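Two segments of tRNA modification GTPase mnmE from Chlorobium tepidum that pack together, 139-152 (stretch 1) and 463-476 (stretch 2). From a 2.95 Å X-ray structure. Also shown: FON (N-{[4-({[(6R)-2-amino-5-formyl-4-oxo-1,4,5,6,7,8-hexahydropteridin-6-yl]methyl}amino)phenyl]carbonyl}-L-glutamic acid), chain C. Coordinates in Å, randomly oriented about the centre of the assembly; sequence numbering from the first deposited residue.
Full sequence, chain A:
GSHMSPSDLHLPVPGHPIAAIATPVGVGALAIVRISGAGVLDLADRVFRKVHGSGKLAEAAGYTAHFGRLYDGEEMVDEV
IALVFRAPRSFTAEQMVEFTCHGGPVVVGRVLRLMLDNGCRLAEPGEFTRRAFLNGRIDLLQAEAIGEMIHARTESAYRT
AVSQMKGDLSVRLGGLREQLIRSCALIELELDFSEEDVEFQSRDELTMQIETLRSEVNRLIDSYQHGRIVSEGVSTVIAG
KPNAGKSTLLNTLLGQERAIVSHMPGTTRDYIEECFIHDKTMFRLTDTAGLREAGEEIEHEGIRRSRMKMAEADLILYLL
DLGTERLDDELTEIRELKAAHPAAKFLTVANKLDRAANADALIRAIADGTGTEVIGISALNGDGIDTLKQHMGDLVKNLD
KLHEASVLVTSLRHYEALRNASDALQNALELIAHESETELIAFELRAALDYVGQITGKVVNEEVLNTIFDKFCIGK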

ATOM      1  N   ASP A 139      21.525 -14.932   6.047  1.00 99.27           N
ATOM      2  CA  ASP A 139      21.313 -16.394   5.961  1.00 99.20           C
ATOM      3  C   ASP A 139      19.841 -16.801   5.777  1.00 99.26           C
ATOM      4  O   ASP A 139      18.949 -15.951   5.820  1.00 99.25           O
ATOM      5  CB  ASP A 139      21.987 -17.152   7.126  1.00 99.11           C
ATOM      6  CG  ASP A 139      21.320 -16.908   8.486  1.00 99.32           C
ATOM      7  OD1 ASP A 139      20.152 -16.472   8.546  1.00 99.95           O
ATOM      8  OD2 ASP A 139      21.974 -17.179   9.515  1.00 99.02           O
ATOM      9  N   LEU A 140      19.598 -18.097   5.574  1.00 99.40           N
ATOM     10  CA  LEU A 140      18.244 -18.608   5.336  1.00 99.52           C
ATOM     11  C   LEU A 140      17.262 -18.261   6.439  1.00 99.72           C
ATOM     12  O   LEU A 140      16.117 -17.904   6.157  1.00 99.78           O
ATOM     13  CB  LEU A 140      18.237 -20.119   5.111  1.00 99.46           C
ATOM     14  CG  LEU A 140      17.937 -20.604   3.693  1.00 99.62           C
ATOM     15  CD1 LEU A 140      17.521 -22.064   3.731  1.00 99.46           C
ATOM     16  CD2 LEU A 140      16.850 -19.760   3.029  1.00 99.99           C
ATOM     17  N   LEU A 141      17.708 -18.373   7.688  1.00 99.90           N
ATOM     18  CA  LEU A 141      16.886 -17.973   8.821  1.00100.24           C
ATOM     19  C   LEU A 141      16.490 -16.506   8.686  1.00100.43           C
ATOM     20  O   LEU A 141      15.304 -16.165   8.735  1.00100.42           O
ATOM     21  CB  LEU A 141      17.619 -18.207  10.142  1.00100.22           C
ATOM     22  CG  LEU A 141      17.732 -19.637  10.677  1.00100.69           C
ATOM     23  CD1 LEU A 141      18.575 -19.641  11.940  1.00101.12           C
ATOM     24  CD2 LEU A 141      16.358 -20.260  10.947  1.00101.15           C
ATOM     25  N   GLN A 142      17.495 -15.652   8.488  1.00100.58           N
ATOM     26  CA  GLN A 142      17.291 -14.216   8.368  1.00100.76           C
ATOM     27  C   GLN A 142      16.432 -13.886   7.158  1.00100.88           C
ATOM     28  O   GLN A 142      15.559 -13.021   7.231  1.00101.06           O
ATOM     29  CB  GLN A 142      18.627 -13.493   8.280  1.00100.74           C
ATOM     30  CG  GLN A 142      19.408 -13.457   9.581  1.00101.20           C
ATOM     31  CD  GLN A 142      20.783 -12.837   9.409  1.00101.88           C
ATOM     32  OE1 GLN A 142      21.621 -13.347   8.659  1.00102.01           O
ATOM     33  NE2 GLN A 142      21.021 -11.728  10.101  1.00102.11           N
ATOM     34  N   ALA A 143      16.674 -14.585   6.053  1.00101.02           N
ATOM     35  CA  ALA A 143      15.836 -14.458   4.865  1.00101.23           C
ATOM     36  C   ALA A 143      14.363 -14.727   5.199  1.00101.35           C
ATOM     37  O   ALA A 143      13.498 -13.880   4.952  1.00101.23           O
ATOM     38  CB  ALA A 143      16.325 -15.395   3.759  1.00101.17           C
ATOM     39  N   GLU A 144      14.096 -15.896   5.783  1.00101.46           N
ATOM     40  CA  GLU A 144      12.747 -16.287   6.175  1.00101.66           C
ATOM     41  C   GLU A 144      12.160 -15.294   7.171  1.00101.71           C
ATOM     42  O   GLU A 144      10.958 -15.020   7.148  1.00101.80           O
ATOM     43  CB  GLU A 144      12.744 -17.689   6.786  1.00101.70           C
ATOM     44  CG  GLU A 144      13.072 -18.803   5.817  1.00102.38           C
ATOM     45  CD  GLU A 144      12.815 -20.173   6.407  1.00103.67           C
ATOM     46  OE1 GLU A 144      11.643 -20.610   6.408  1.00104.80           O
ATOM     47  OE2 GLU A 144      13.783 -20.818   6.866  1.00103.87           O
ATOM     48  N   ALA A 145      13.018 -14.753   8.034  1.00101.67           N
ATOM     49  CA  ALA A 145      12.596 -13.816   9.068  1.00101.66           C
ATOM     50  C   ALA A 145      12.030 -12.533   8.473  1.00101.72           C
ATOM     51  O   ALA A 145      11.088 -11.958   9.018  1.00101.68           O
ATOM     52  CB  ALA A 145      13.746 -13.502  10.000  1.00101.67           C
ATOM     53  N   ILE A 146      12.603 -12.087   7.358  1.00101.84           N
ATOM     54  CA  ILE A 146      12.116 -10.882   6.695  1.00102.00           C
ATOM     55  C   ILE A 146      10.670 -11.087   6.272  1.00102.41           C
ATOM     56  O   ILE A 146       9.815 -10.235   6.547  1.00102.57           O
ATOM     57  CB  ILE A 146      12.976 -10.479   5.477  1.00101.88           C
ATOM     58  CG1 ILE A 146      14.364 -10.019   5.930  1.00101.29           C
ATOM     59  CG2 ILE A 146      12.282  -9.374   4.690  1.00101.48           C
ATOM     60  CD1 ILE A 146      15.424 -10.130   4.865  1.00100.14           C
ATOM     61  N   GLY A 147      10.409 -12.221   5.618  1.00102.72           N
ATOM     62  CA  GLY A 147       9.061 -12.601   5.206  1.00102.98           C
ATOM     63  C   GLY A 147       8.143 -12.660   6.406  1.00103.35           C
ATOM     64  O   GLY A 147       7.114 -11.992   6.444  1.00103.23           O
ATOM     65  N   GLU A 148       8.548 -13.438   7.404  1.00103.89           N
ATOM     66  CA  GLU A 148       7.769 -13.627   8.624  1.00104.70           C
ATOM     67  C   GLU A 148       7.340 -12.316   9.279  1.00104.95           C
ATOM     68  O   GLU A 148       6.281 -12.243   9.896  1.00105.24           O
ATOM     69  CB  GLU A 148       8.546 -14.482   9.628  1.00104.58           C
ATOM     70  CG  GLU A 148       8.544 -15.972   9.316  1.00104.92           C
ATOM     71  CD  GLU A 148       9.295 -16.801  10.355  1.00105.39           C
ATOM     72  OE1 GLU A 148       9.417 -16.362  11.526  1.00105.89           O
ATOM     73  OE2 GLU A 148       9.759 -17.908   9.997  1.00106.74           O
ATOM     74  N   MET A 149       8.158 -11.283   9.137  1.00105.37           N
ATOM     75  CA  MET A 149       7.886  -9.995   9.763  1.00105.87           C
ATOM     76  C   MET A 149       6.815  -9.213   9.022  1.00105.59           C
ATOM     77  O   MET A 149       5.934  -8.609   9.638  1.00105.65           O
ATOM     78  CB  MET A 149       9.165  -9.165   9.825  1.00106.02           C
ATOM     79  CG  MET A 149       9.014  -7.877  10.607  1.00106.59           C
ATOM     80  SD  MET A 149      10.599  -7.109  10.889  1.00106.87           S
ATOM     81  CE  MET A 149      11.471  -8.497  11.608  1.00107.63           C
ATOM     82  N   ILE A 150       6.922  -9.214   7.696  1.00105.41           N
ATOM     83  CA  ILE A 150       6.002  -8.502   6.824  1.00105.26           C
ATOM     84  C   ILE A 150       4.583  -9.079   6.923  1.00105.25           C
ATOM     85  O   ILE A 150       3.598  -8.334   6.958  1.00105.35           O
ATOM     86  CB  ILE A 150       6.518  -8.527   5.371  1.00105.26           C
ATOM     87  CG1 ILE A 150       7.781  -7.672   5.257  1.00105.18           C
ATOM     88  CG2 ILE A 150       5.458  -8.039   4.401  1.00105.38           C
ATOM     89  CD1 ILE A 150       8.597  -7.947   4.024  1.00105.58           C
ATOM     90  N   HIS A 151       4.488 -10.403   6.994  1.00105.10           N
ATOM     91  CA  HIS A 151       3.196 -11.074   7.052  1.00104.86           C
ATOM     92  C   HIS A 151       2.630 -11.160   8.471  1.00105.07           C
ATOM     93  O   HIS A 151       1.433 -11.386   8.639  1.00105.36           O
ATOM     94  CB  HIS A 151       3.270 -12.465   6.406  1.00104.56           C
ATOM     95  CG  HIS A 151       3.703 -12.448   4.968  1.00103.78           C
ATOM     96  ND1 HIS A 151       3.124 -11.630   4.021  1.00102.74           N
ATOM     97  CD2 HIS A 151       4.648 -13.166   4.314  1.00103.17           C
ATOM     98  CE1 HIS A 151       3.698 -11.838   2.849  1.00102.34           C
ATOM     99  NE2 HIS A 151       4.626 -12.765   3.000  1.00102.65           N
ATOM    100  N   ALA A 152       3.478 -10.967   9.481  1.00105.22           N
ATOM    101  CA  ALA A 152       3.068 -11.097  10.886  1.00105.60           C
ATOM    102  C   ALA A 152       1.782 -10.341  11.189  1.00106.00           C
ATOM    103  O   ALA A 152       1.601  -9.215  10.737  1.00106.27           O
ATOM    104  CB  ALA A 152       4.174 -10.629  11.811  1.00105.43           C
ATOM    105  N   GLU A 463      15.533 -25.735  -4.046  1.00109.84           N
ATOM    106  CA  GLU A 463      14.156 -26.207  -4.133  1.00109.43           C
ATOM    107  C   GLU A 463      13.570 -26.007  -2.752  1.00109.01           C
ATOM    108  O   GLU A 463      12.368 -25.780  -2.590  1.00109.04           O
ATOM    109  CB  GLU A 463      14.089 -27.679  -4.537  1.00109.45           C
ATOM    110  CG  GLU A 463      12.788 -28.053  -5.243  1.00109.86           C
ATOM    111  CD  GLU A 463      12.394 -29.508  -5.043  1.00110.56           C
ATOM    112  OE1 GLU A 463      12.106 -29.899  -3.891  1.00110.84           O
ATOM    113  OE2 GLU A 463      12.356 -30.259  -6.039  1.00110.82           O
ATOM    114  N   VAL A 464      14.448 -26.102  -1.757  1.00108.43           N
ATOM    115  CA  VAL A 464      14.184 -25.585  -0.428  1.00107.83           C
ATOM    116  C   VAL A 464      14.040 -24.066  -0.548  1.00107.42           C
ATOM    117  O   VAL A 464      13.126 -23.477   0.033  1.00107.37           O
ATOM    118  CB  VAL A 464      15.319 -25.971   0.560  1.00107.87           C
ATOM    119  CG1 VAL A 464      15.328 -25.063   1.787  1.00107.82           C
ATOM    120  CG2 VAL A 464      15.191 -27.436   0.976  1.00107.75           C
ATOM    121  N   LEU A 465      14.931 -23.450  -1.327  1.00106.88           N
ATOM    122  CA  LEU A 465      14.900 -22.005  -1.567  1.00106.35           C
ATOM    123  C   LEU A 465      13.624 -21.569  -2.277  1.00106.01           C
ATOM    124  O   LEU A 465      13.027 -20.548  -1.924  1.00105.92           O
ATOM    125  CB  LEU A 465      16.110 -21.561  -2.392  1.00106.36           C
ATOM    126  CG  LEU A 465      17.525 -21.655  -1.821  1.00106.26           C
ATOM    127  CD1 LEU A 465      18.508 -21.117  -2.846  1.00106.35           C
ATOM    128  CD2 LEU A 465      17.654 -20.899  -0.507  1.00105.89           C
ATOM    129  N   ASN A 466      13.219 -22.349  -3.278  1.00105.56           N
ATOM    130  CA  ASN A 466      12.041 -22.042  -4.083  1.00105.06           C
ATOM    131  C   ASN A 466      10.751 -22.034  -3.272  1.00104.80           C
ATOM    132  O   ASN A 466       9.947 -21.112  -3.398  1.00104.73           O
ATOM    133  CB  ASN A 466      11.932 -23.001  -5.269  1.00105.05           C
ATOM    134  CG  ASN A 466      12.897 -22.652  -6.386  1.00104.76           C
ATOM    135  OD1 ASN A 466      13.999 -23.191  -6.459  1.00104.09           O
ATOM    136  ND2 ASN A 466      12.492 -21.732  -7.253  1.00104.60           N
ATOM    137  N   THR A 467      10.565 -23.048  -2.429  1.00104.47           N
ATOM    138  CA  THR A 467       9.381 -23.103  -1.570  1.00104.32           C
ATOM    139  C   THR A 467       9.373 -21.960  -0.558  1.00104.08           C
ATOM    140  O   THR A 467       8.307 -21.507  -0.148  1.00104.21           O
ATOM    141  CB  THR A 467       9.215 -24.466  -0.842  1.00104.34           C
ATOM    142  OG1 THR A 467      10.373 -24.739  -0.045  1.00104.54           O
ATOM    143  CG2 THR A 467       8.998 -25.604  -1.844  1.00104.28           C
ATOM    144  N   ILE A 468      10.555 -21.487  -0.169  1.00103.84           N
ATOM    145  CA  ILE A 468      10.659 -20.352   0.750  1.00103.63           C
ATOM    146  C   ILE A 468      10.334 -19.025   0.062  1.00103.66           C
ATOM    147  O   ILE A 468       9.531 -18.242   0.565  1.00103.57           O
ATOM    148  CB  ILE A 468      12.046 -20.274   1.439  1.00103.57           C
ATOM    149  CG1 ILE A 468      12.218 -21.442   2.410  1.00103.44           C
ATOM    150  CG2 ILE A 468      12.210 -18.943   2.185  1.00103.31           C
ATOM    151  CD1 ILE A 468      13.574 -21.508   3.080  1.00103.56           C
ATOM    152  N   PHE A 469      10.948 -18.781  -1.092  1.00103.77           N
ATOM    153  CA  PHE A 469      10.830 -17.478  -1.740  1.00103.93           C
ATOM    154  C   PHE A 469       9.598 -17.295  -2.627  1.00104.15           C
ATOM    155  O   PHE A 469       9.143 -16.167  -2.813  1.00104.09           O
ATOM    156  CB  PHE A 469      12.124 -17.110  -2.474  1.00103.84           C
ATOM    157  CG  PHE A 469      13.293 -16.901  -1.553  1.00103.48           C
ATOM    158  CD1 PHE A 469      13.267 -15.894  -0.593  1.00103.19           C
ATOM    159  CD2 PHE A 469      14.415 -17.714  -1.638  1.00103.42           C
ATOM    160  CE1 PHE A 469      14.340 -15.700   0.269  1.00103.35           C
ATOM    161  CE2 PHE A 469      15.496 -17.528  -0.782  1.00103.52           C
ATOM    162  CZ  PHE A 469      15.458 -16.520   0.174  1.00103.54           C
ATOM    163  N   ASP A 470       9.050 -18.387  -3.159  1.00104.51           N
ATOM    164  CA  ASP A 470       7.765 -18.319  -3.869  1.00104.78           C
ATOM    165  C   ASP A 470       6.670 -17.810  -2.933  1.00104.82           C
ATOM    166  O   ASP A 470       5.693 -17.200  -3.372  1.00104.77           O
ATOM    167  CB  ASP A 470       7.378 -19.679  -4.457  1.00104.82           C
ATOM    168  CG  ASP A 470       8.111 -19.988  -5.759  1.00105.41           C
ATOM    169  OD1 ASP A 470       8.307 -21.187  -6.060  1.00105.72           O
ATOM    170  OD2 ASP A 470       8.490 -19.040  -6.485  1.00106.31           O
ATOM    171  N   LYS A 471       6.870 -18.060  -1.642  1.00104.98           N
ATOM    172  CA  LYS A 471       5.996 -17.596  -0.572  1.00105.17           C
ATOM    173  C   LYS A 471       6.065 -16.077  -0.395  1.00105.20           C
ATOM    174  O   LYS A 471       5.127 -15.465   0.111  1.00105.24           O
ATOM    175  CB  LYS A 471       6.395 -18.292   0.730  1.00105.22           C
ATOM    176  CG  LYS A 471       5.297 -18.392   1.774  1.00105.82           C
ATOM    177  CD  LYS A 471       5.547 -19.561   2.724  1.00106.49           C
ATOM    178  CE  LYS A 471       5.416 -20.902   2.001  1.00107.00           C
ATOM    179  NZ  LYS A 471       5.362 -22.058   2.939  1.00107.63           N
ATOM    180  N   PHE A 472       7.186 -15.481  -0.799  1.00105.38           N
ATOM    181  CA  PHE A 472       7.376 -14.028  -0.768  1.00105.37           C
ATOM    182  C   PHE A 472       6.606 -13.391  -1.914  1.00105.67           C
ATOM    183  O   PHE A 472       6.187 -14.076  -2.843  1.00105.87           O
ATOM    184  CB  PHE A 472       8.857 -13.685  -0.937  1.00105.20           C
ATOM    185  CG  PHE A 472       9.683 -13.828   0.314  1.00104.60           C
ATOM    186  CD1 PHE A 472       9.730 -15.025   1.013  1.00104.00           C
ATOM    187  CD2 PHE A 472      10.457 -12.764   0.761  1.00104.44           C
ATOM    188  CE1 PHE A 472      10.505 -15.150   2.154  1.00104.06           C
ATOM    189  CE2 PHE A 472      11.240 -12.883   1.899  1.00104.42           C
ATOM    190  CZ  PHE A 472      11.262 -14.078   2.597  1.00104.50           C
ATOM    191  N   CYS A 473       6.439 -12.076  -1.859  1.00106.09           N
ATOM    192  CA  CYS A 473       5.771 -11.347  -2.934  1.00106.57           C
ATOM    193  C   CYS A 473       6.763 -10.549  -3.769  1.00106.88           C
ATOM    194  O   CYS A 473       7.827 -10.166  -3.277  1.00106.92           O
ATOM    195  CB  CYS A 473       4.707 -10.413  -2.365  1.00106.65           C
ATOM    196  SG  CYS A 473       5.358  -9.222  -1.189  1.00106.24           S
ATOM    197  N   ILE A 474       6.397 -10.303  -5.027  1.00107.30           N
ATOM    198  CA  ILE A 474       7.211  -9.528  -5.961  1.00107.70           C
ATOM    199  C   ILE A 474       7.498  -8.140  -5.383  1.00108.33           C
ATOM    200  O   ILE A 474       6.571  -7.385  -5.066  1.00108.41           O
ATOM    201  CB  ILE A 474       6.537  -9.429  -7.356  1.00107.50           C
ATOM    202  CG1 ILE A 474       6.489 -10.810  -8.018  1.00107.29           C
ATOM    203  CG2 ILE A 474       7.267  -8.433  -8.254  1.00107.27           C
ATOM    204  CD1 ILE A 474       5.507 -10.920  -9.173  1.00107.25           C
ATOM    205  N   GLY A 475       8.788  -7.831  -5.233  1.00108.91           N
ATOM    206  CA  GLY A 475       9.236  -6.594  -4.595  1.00109.67           C
ATOM    207  C   GLY A 475      10.238  -6.836  -3.481  1.00110.31           C
ATOM    208  O   GLY A 475      11.039  -5.956  -3.145  1.00110.18           O
ATOM    209  N   LYS A 476      10.189  -8.036  -2.908  1.00111.07           N
ATOM    210  CA  LYS A 476      11.077  -8.413  -1.813  1.00111.86           C
ATOM    211  C   LYS A 476      12.013  -9.554  -2.203  1.00111.79           C
ATOM    212  O   LYS A 476      12.659 -10.175  -1.359  1.00111.70           O
ATOM    213  CB  LYS A 476      10.264  -8.781  -0.560  1.00112.43           C
ATOM    214  CG  LYS A 476      11.064  -8.662   0.748  1.00113.93           C
ATOM    215  CD  LYS A 476      12.045  -7.465   0.695  1.00115.40           C
ATOM    216  CE  LYS A 476      12.716  -7.202   2.040  1.00115.08           C
ATOM    217  NZ  LYS A 476      13.313  -5.840   2.049  1.00115.88           N
ATOM    218  OXT LYS A 476      12.146  -9.875  -3.385  1.00111.89           O
TER
HETATM  219  N1  FON C 475      15.090   1.011   3.143  1.00 99.14           N
HETATM  220  C2  FON C 475      15.531   1.155   1.877  1.00 98.90           C
HETATM  221  NA2 FON C 475      15.488   2.387   1.305  1.00 98.93           N
HETATM  222  N3  FON C 475      16.016   0.110   1.156  1.00 98.65           N
HETATM  223  C4  FON C 475      16.090  -1.142   1.656  1.00 98.73           C
HETATM  224  O4  FON C 475      16.548  -2.057   0.938  1.00 99.04           O
HETATM  225  C4A FON C 475      15.601  -1.359   3.049  1.00 98.96           C
HETATM  226  N5  FON C 475      15.596  -2.541   3.798  1.00 99.32           N
HETATM  227  C6  FON C 475      15.983  -2.275   5.196  1.00100.19           C
HETATM  228  C7  FON C 475      14.733  -1.600   5.748  1.00 99.45           C
HETATM  229  N8  FON C 475      14.639  -0.324   5.052  1.00 99.38           N
HETATM  230  C8A FON C 475      15.094  -0.174   3.774  1.00 99.20           C
HETATM  231  C9  FON C 475      16.427  -3.491   6.014  1.00102.20           C
HETATM  232  N10 FON C 475      17.460  -4.270   5.345  1.00105.71           N
HETATM  233  C11 FON C 475      21.254  -3.143   4.015  1.00106.63           C
HETATM  234  C12 FON C 475      21.077  -4.153   4.959  1.00106.70           C
HETATM  235  C13 FON C 475      19.803  -4.513   5.392  1.00106.71           C
HETATM  236  C14 FON C 475      18.679  -3.854   4.900  1.00106.17           C
HETATM  237  C15 FON C 475      18.854  -2.848   3.938  1.00105.96           C
HETATM  238  C16 FON C 475      20.131  -2.485   3.502  1.00106.38           C
HETATM  239  C   FON C 475      22.658  -2.800   3.580  1.00106.55           C
HETATM  240  O   FON C 475      22.849  -1.845   2.842  1.00106.59           O
HETATM  241  N   FON C 475      23.653  -3.585   4.015  1.00107.05           N
HETATM  242  CA  FON C 475      25.007  -3.183   4.385  1.00107.42           C
HETATM  243  CB  FON C 475      25.022  -2.275   5.621  1.00107.49           C
HETATM  244  CG  FON C 475      26.374  -1.603   5.884  1.00107.78           C
HETATM  245  CD  FON C 475      26.196  -0.191   6.411  1.00108.15           C
HETATM  246  OE1 FON C 475      25.943   0.724   5.593  1.00108.39           O
HETATM  247  OE2 FON C 475      26.312   0.018   7.644  1.00107.68           O
HETATM  248  CT  FON C 475      25.840  -4.412   4.641  1.00107.49           C
HETATM  249  O1  FON C 475      26.992  -4.482   4.151  1.00107.64           O
HETATM  250  O2  FON C 475      25.343  -5.326   5.339  1.00107.86           O
HETATM  251  CP1 FON C 475      15.276  -3.664   3.312  1.00 99.59           C
HETATM  252  O3  FON C 475      14.307  -4.271   3.736  1.00100.02           O

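Helix 140-151 and the short helix beginning at Val464 run in nearly the same direction (18° between axes, 11.0 Å at closest approach), and side chains fill the gap between them; no hydrogen bond crosses, so the contact, 528 Å² in all, rests on packing. Glu463 stands at the N-cap position and does not reach stretch 1. Val464 opens the contact at its partly exposed end, its CG1 4.2 Å from Leu140 CD1. Leu465 points sideways from its CA, but its tip comes nearer, setting CD2 3.8 Å from Leu140 CD2. One turn on from Val464, Ile468 points toward stretch 1; its CD1 lies 3.7 Å from Leu140 CD2. Leu140 thus meets three aliphatic partners. Glu144 CD and methylene CG lie 3.7 and 3.9 Å from Ile468 CD1, while Glu144 OE2 is hydrogen-bonded elsewhere in the structure. Phe469 brings its ring edge to the methyl of Ala143 in van der Waals contact, CZ to CB 3.9 Å. A type I turn from Phe469 to Phe472, with Phe472 N bonded to Phe469 O (2.9 Å), then carries the chain onward. Within it, Lys471 offers its backbone: its O is 4.0 Å from His151 NE2 at the exposed margin. Phe472 drives its buried ring against the helix backbone, CZ 3.3 Å from Ala143 O and 3.6 Å from Gly147 N. Glycine suits this spot because a CB on Gly147 would fall 2.9 Å from Phe472 CZ, a clash; here the CA atoms of Gly147 and Phe472 are 6.4 Å apart. After Gly475, whose backbone angles themselves call for glycine, the C-terminal Lys476 lays its aliphatic chain along the helix, CE 3.5 Å from Ile146 CG2 and CG 4.2 Å from Ile150 CD1. Its NZ continues to the ligand and donates a 2.5 Å hydrogen bond to FON O3.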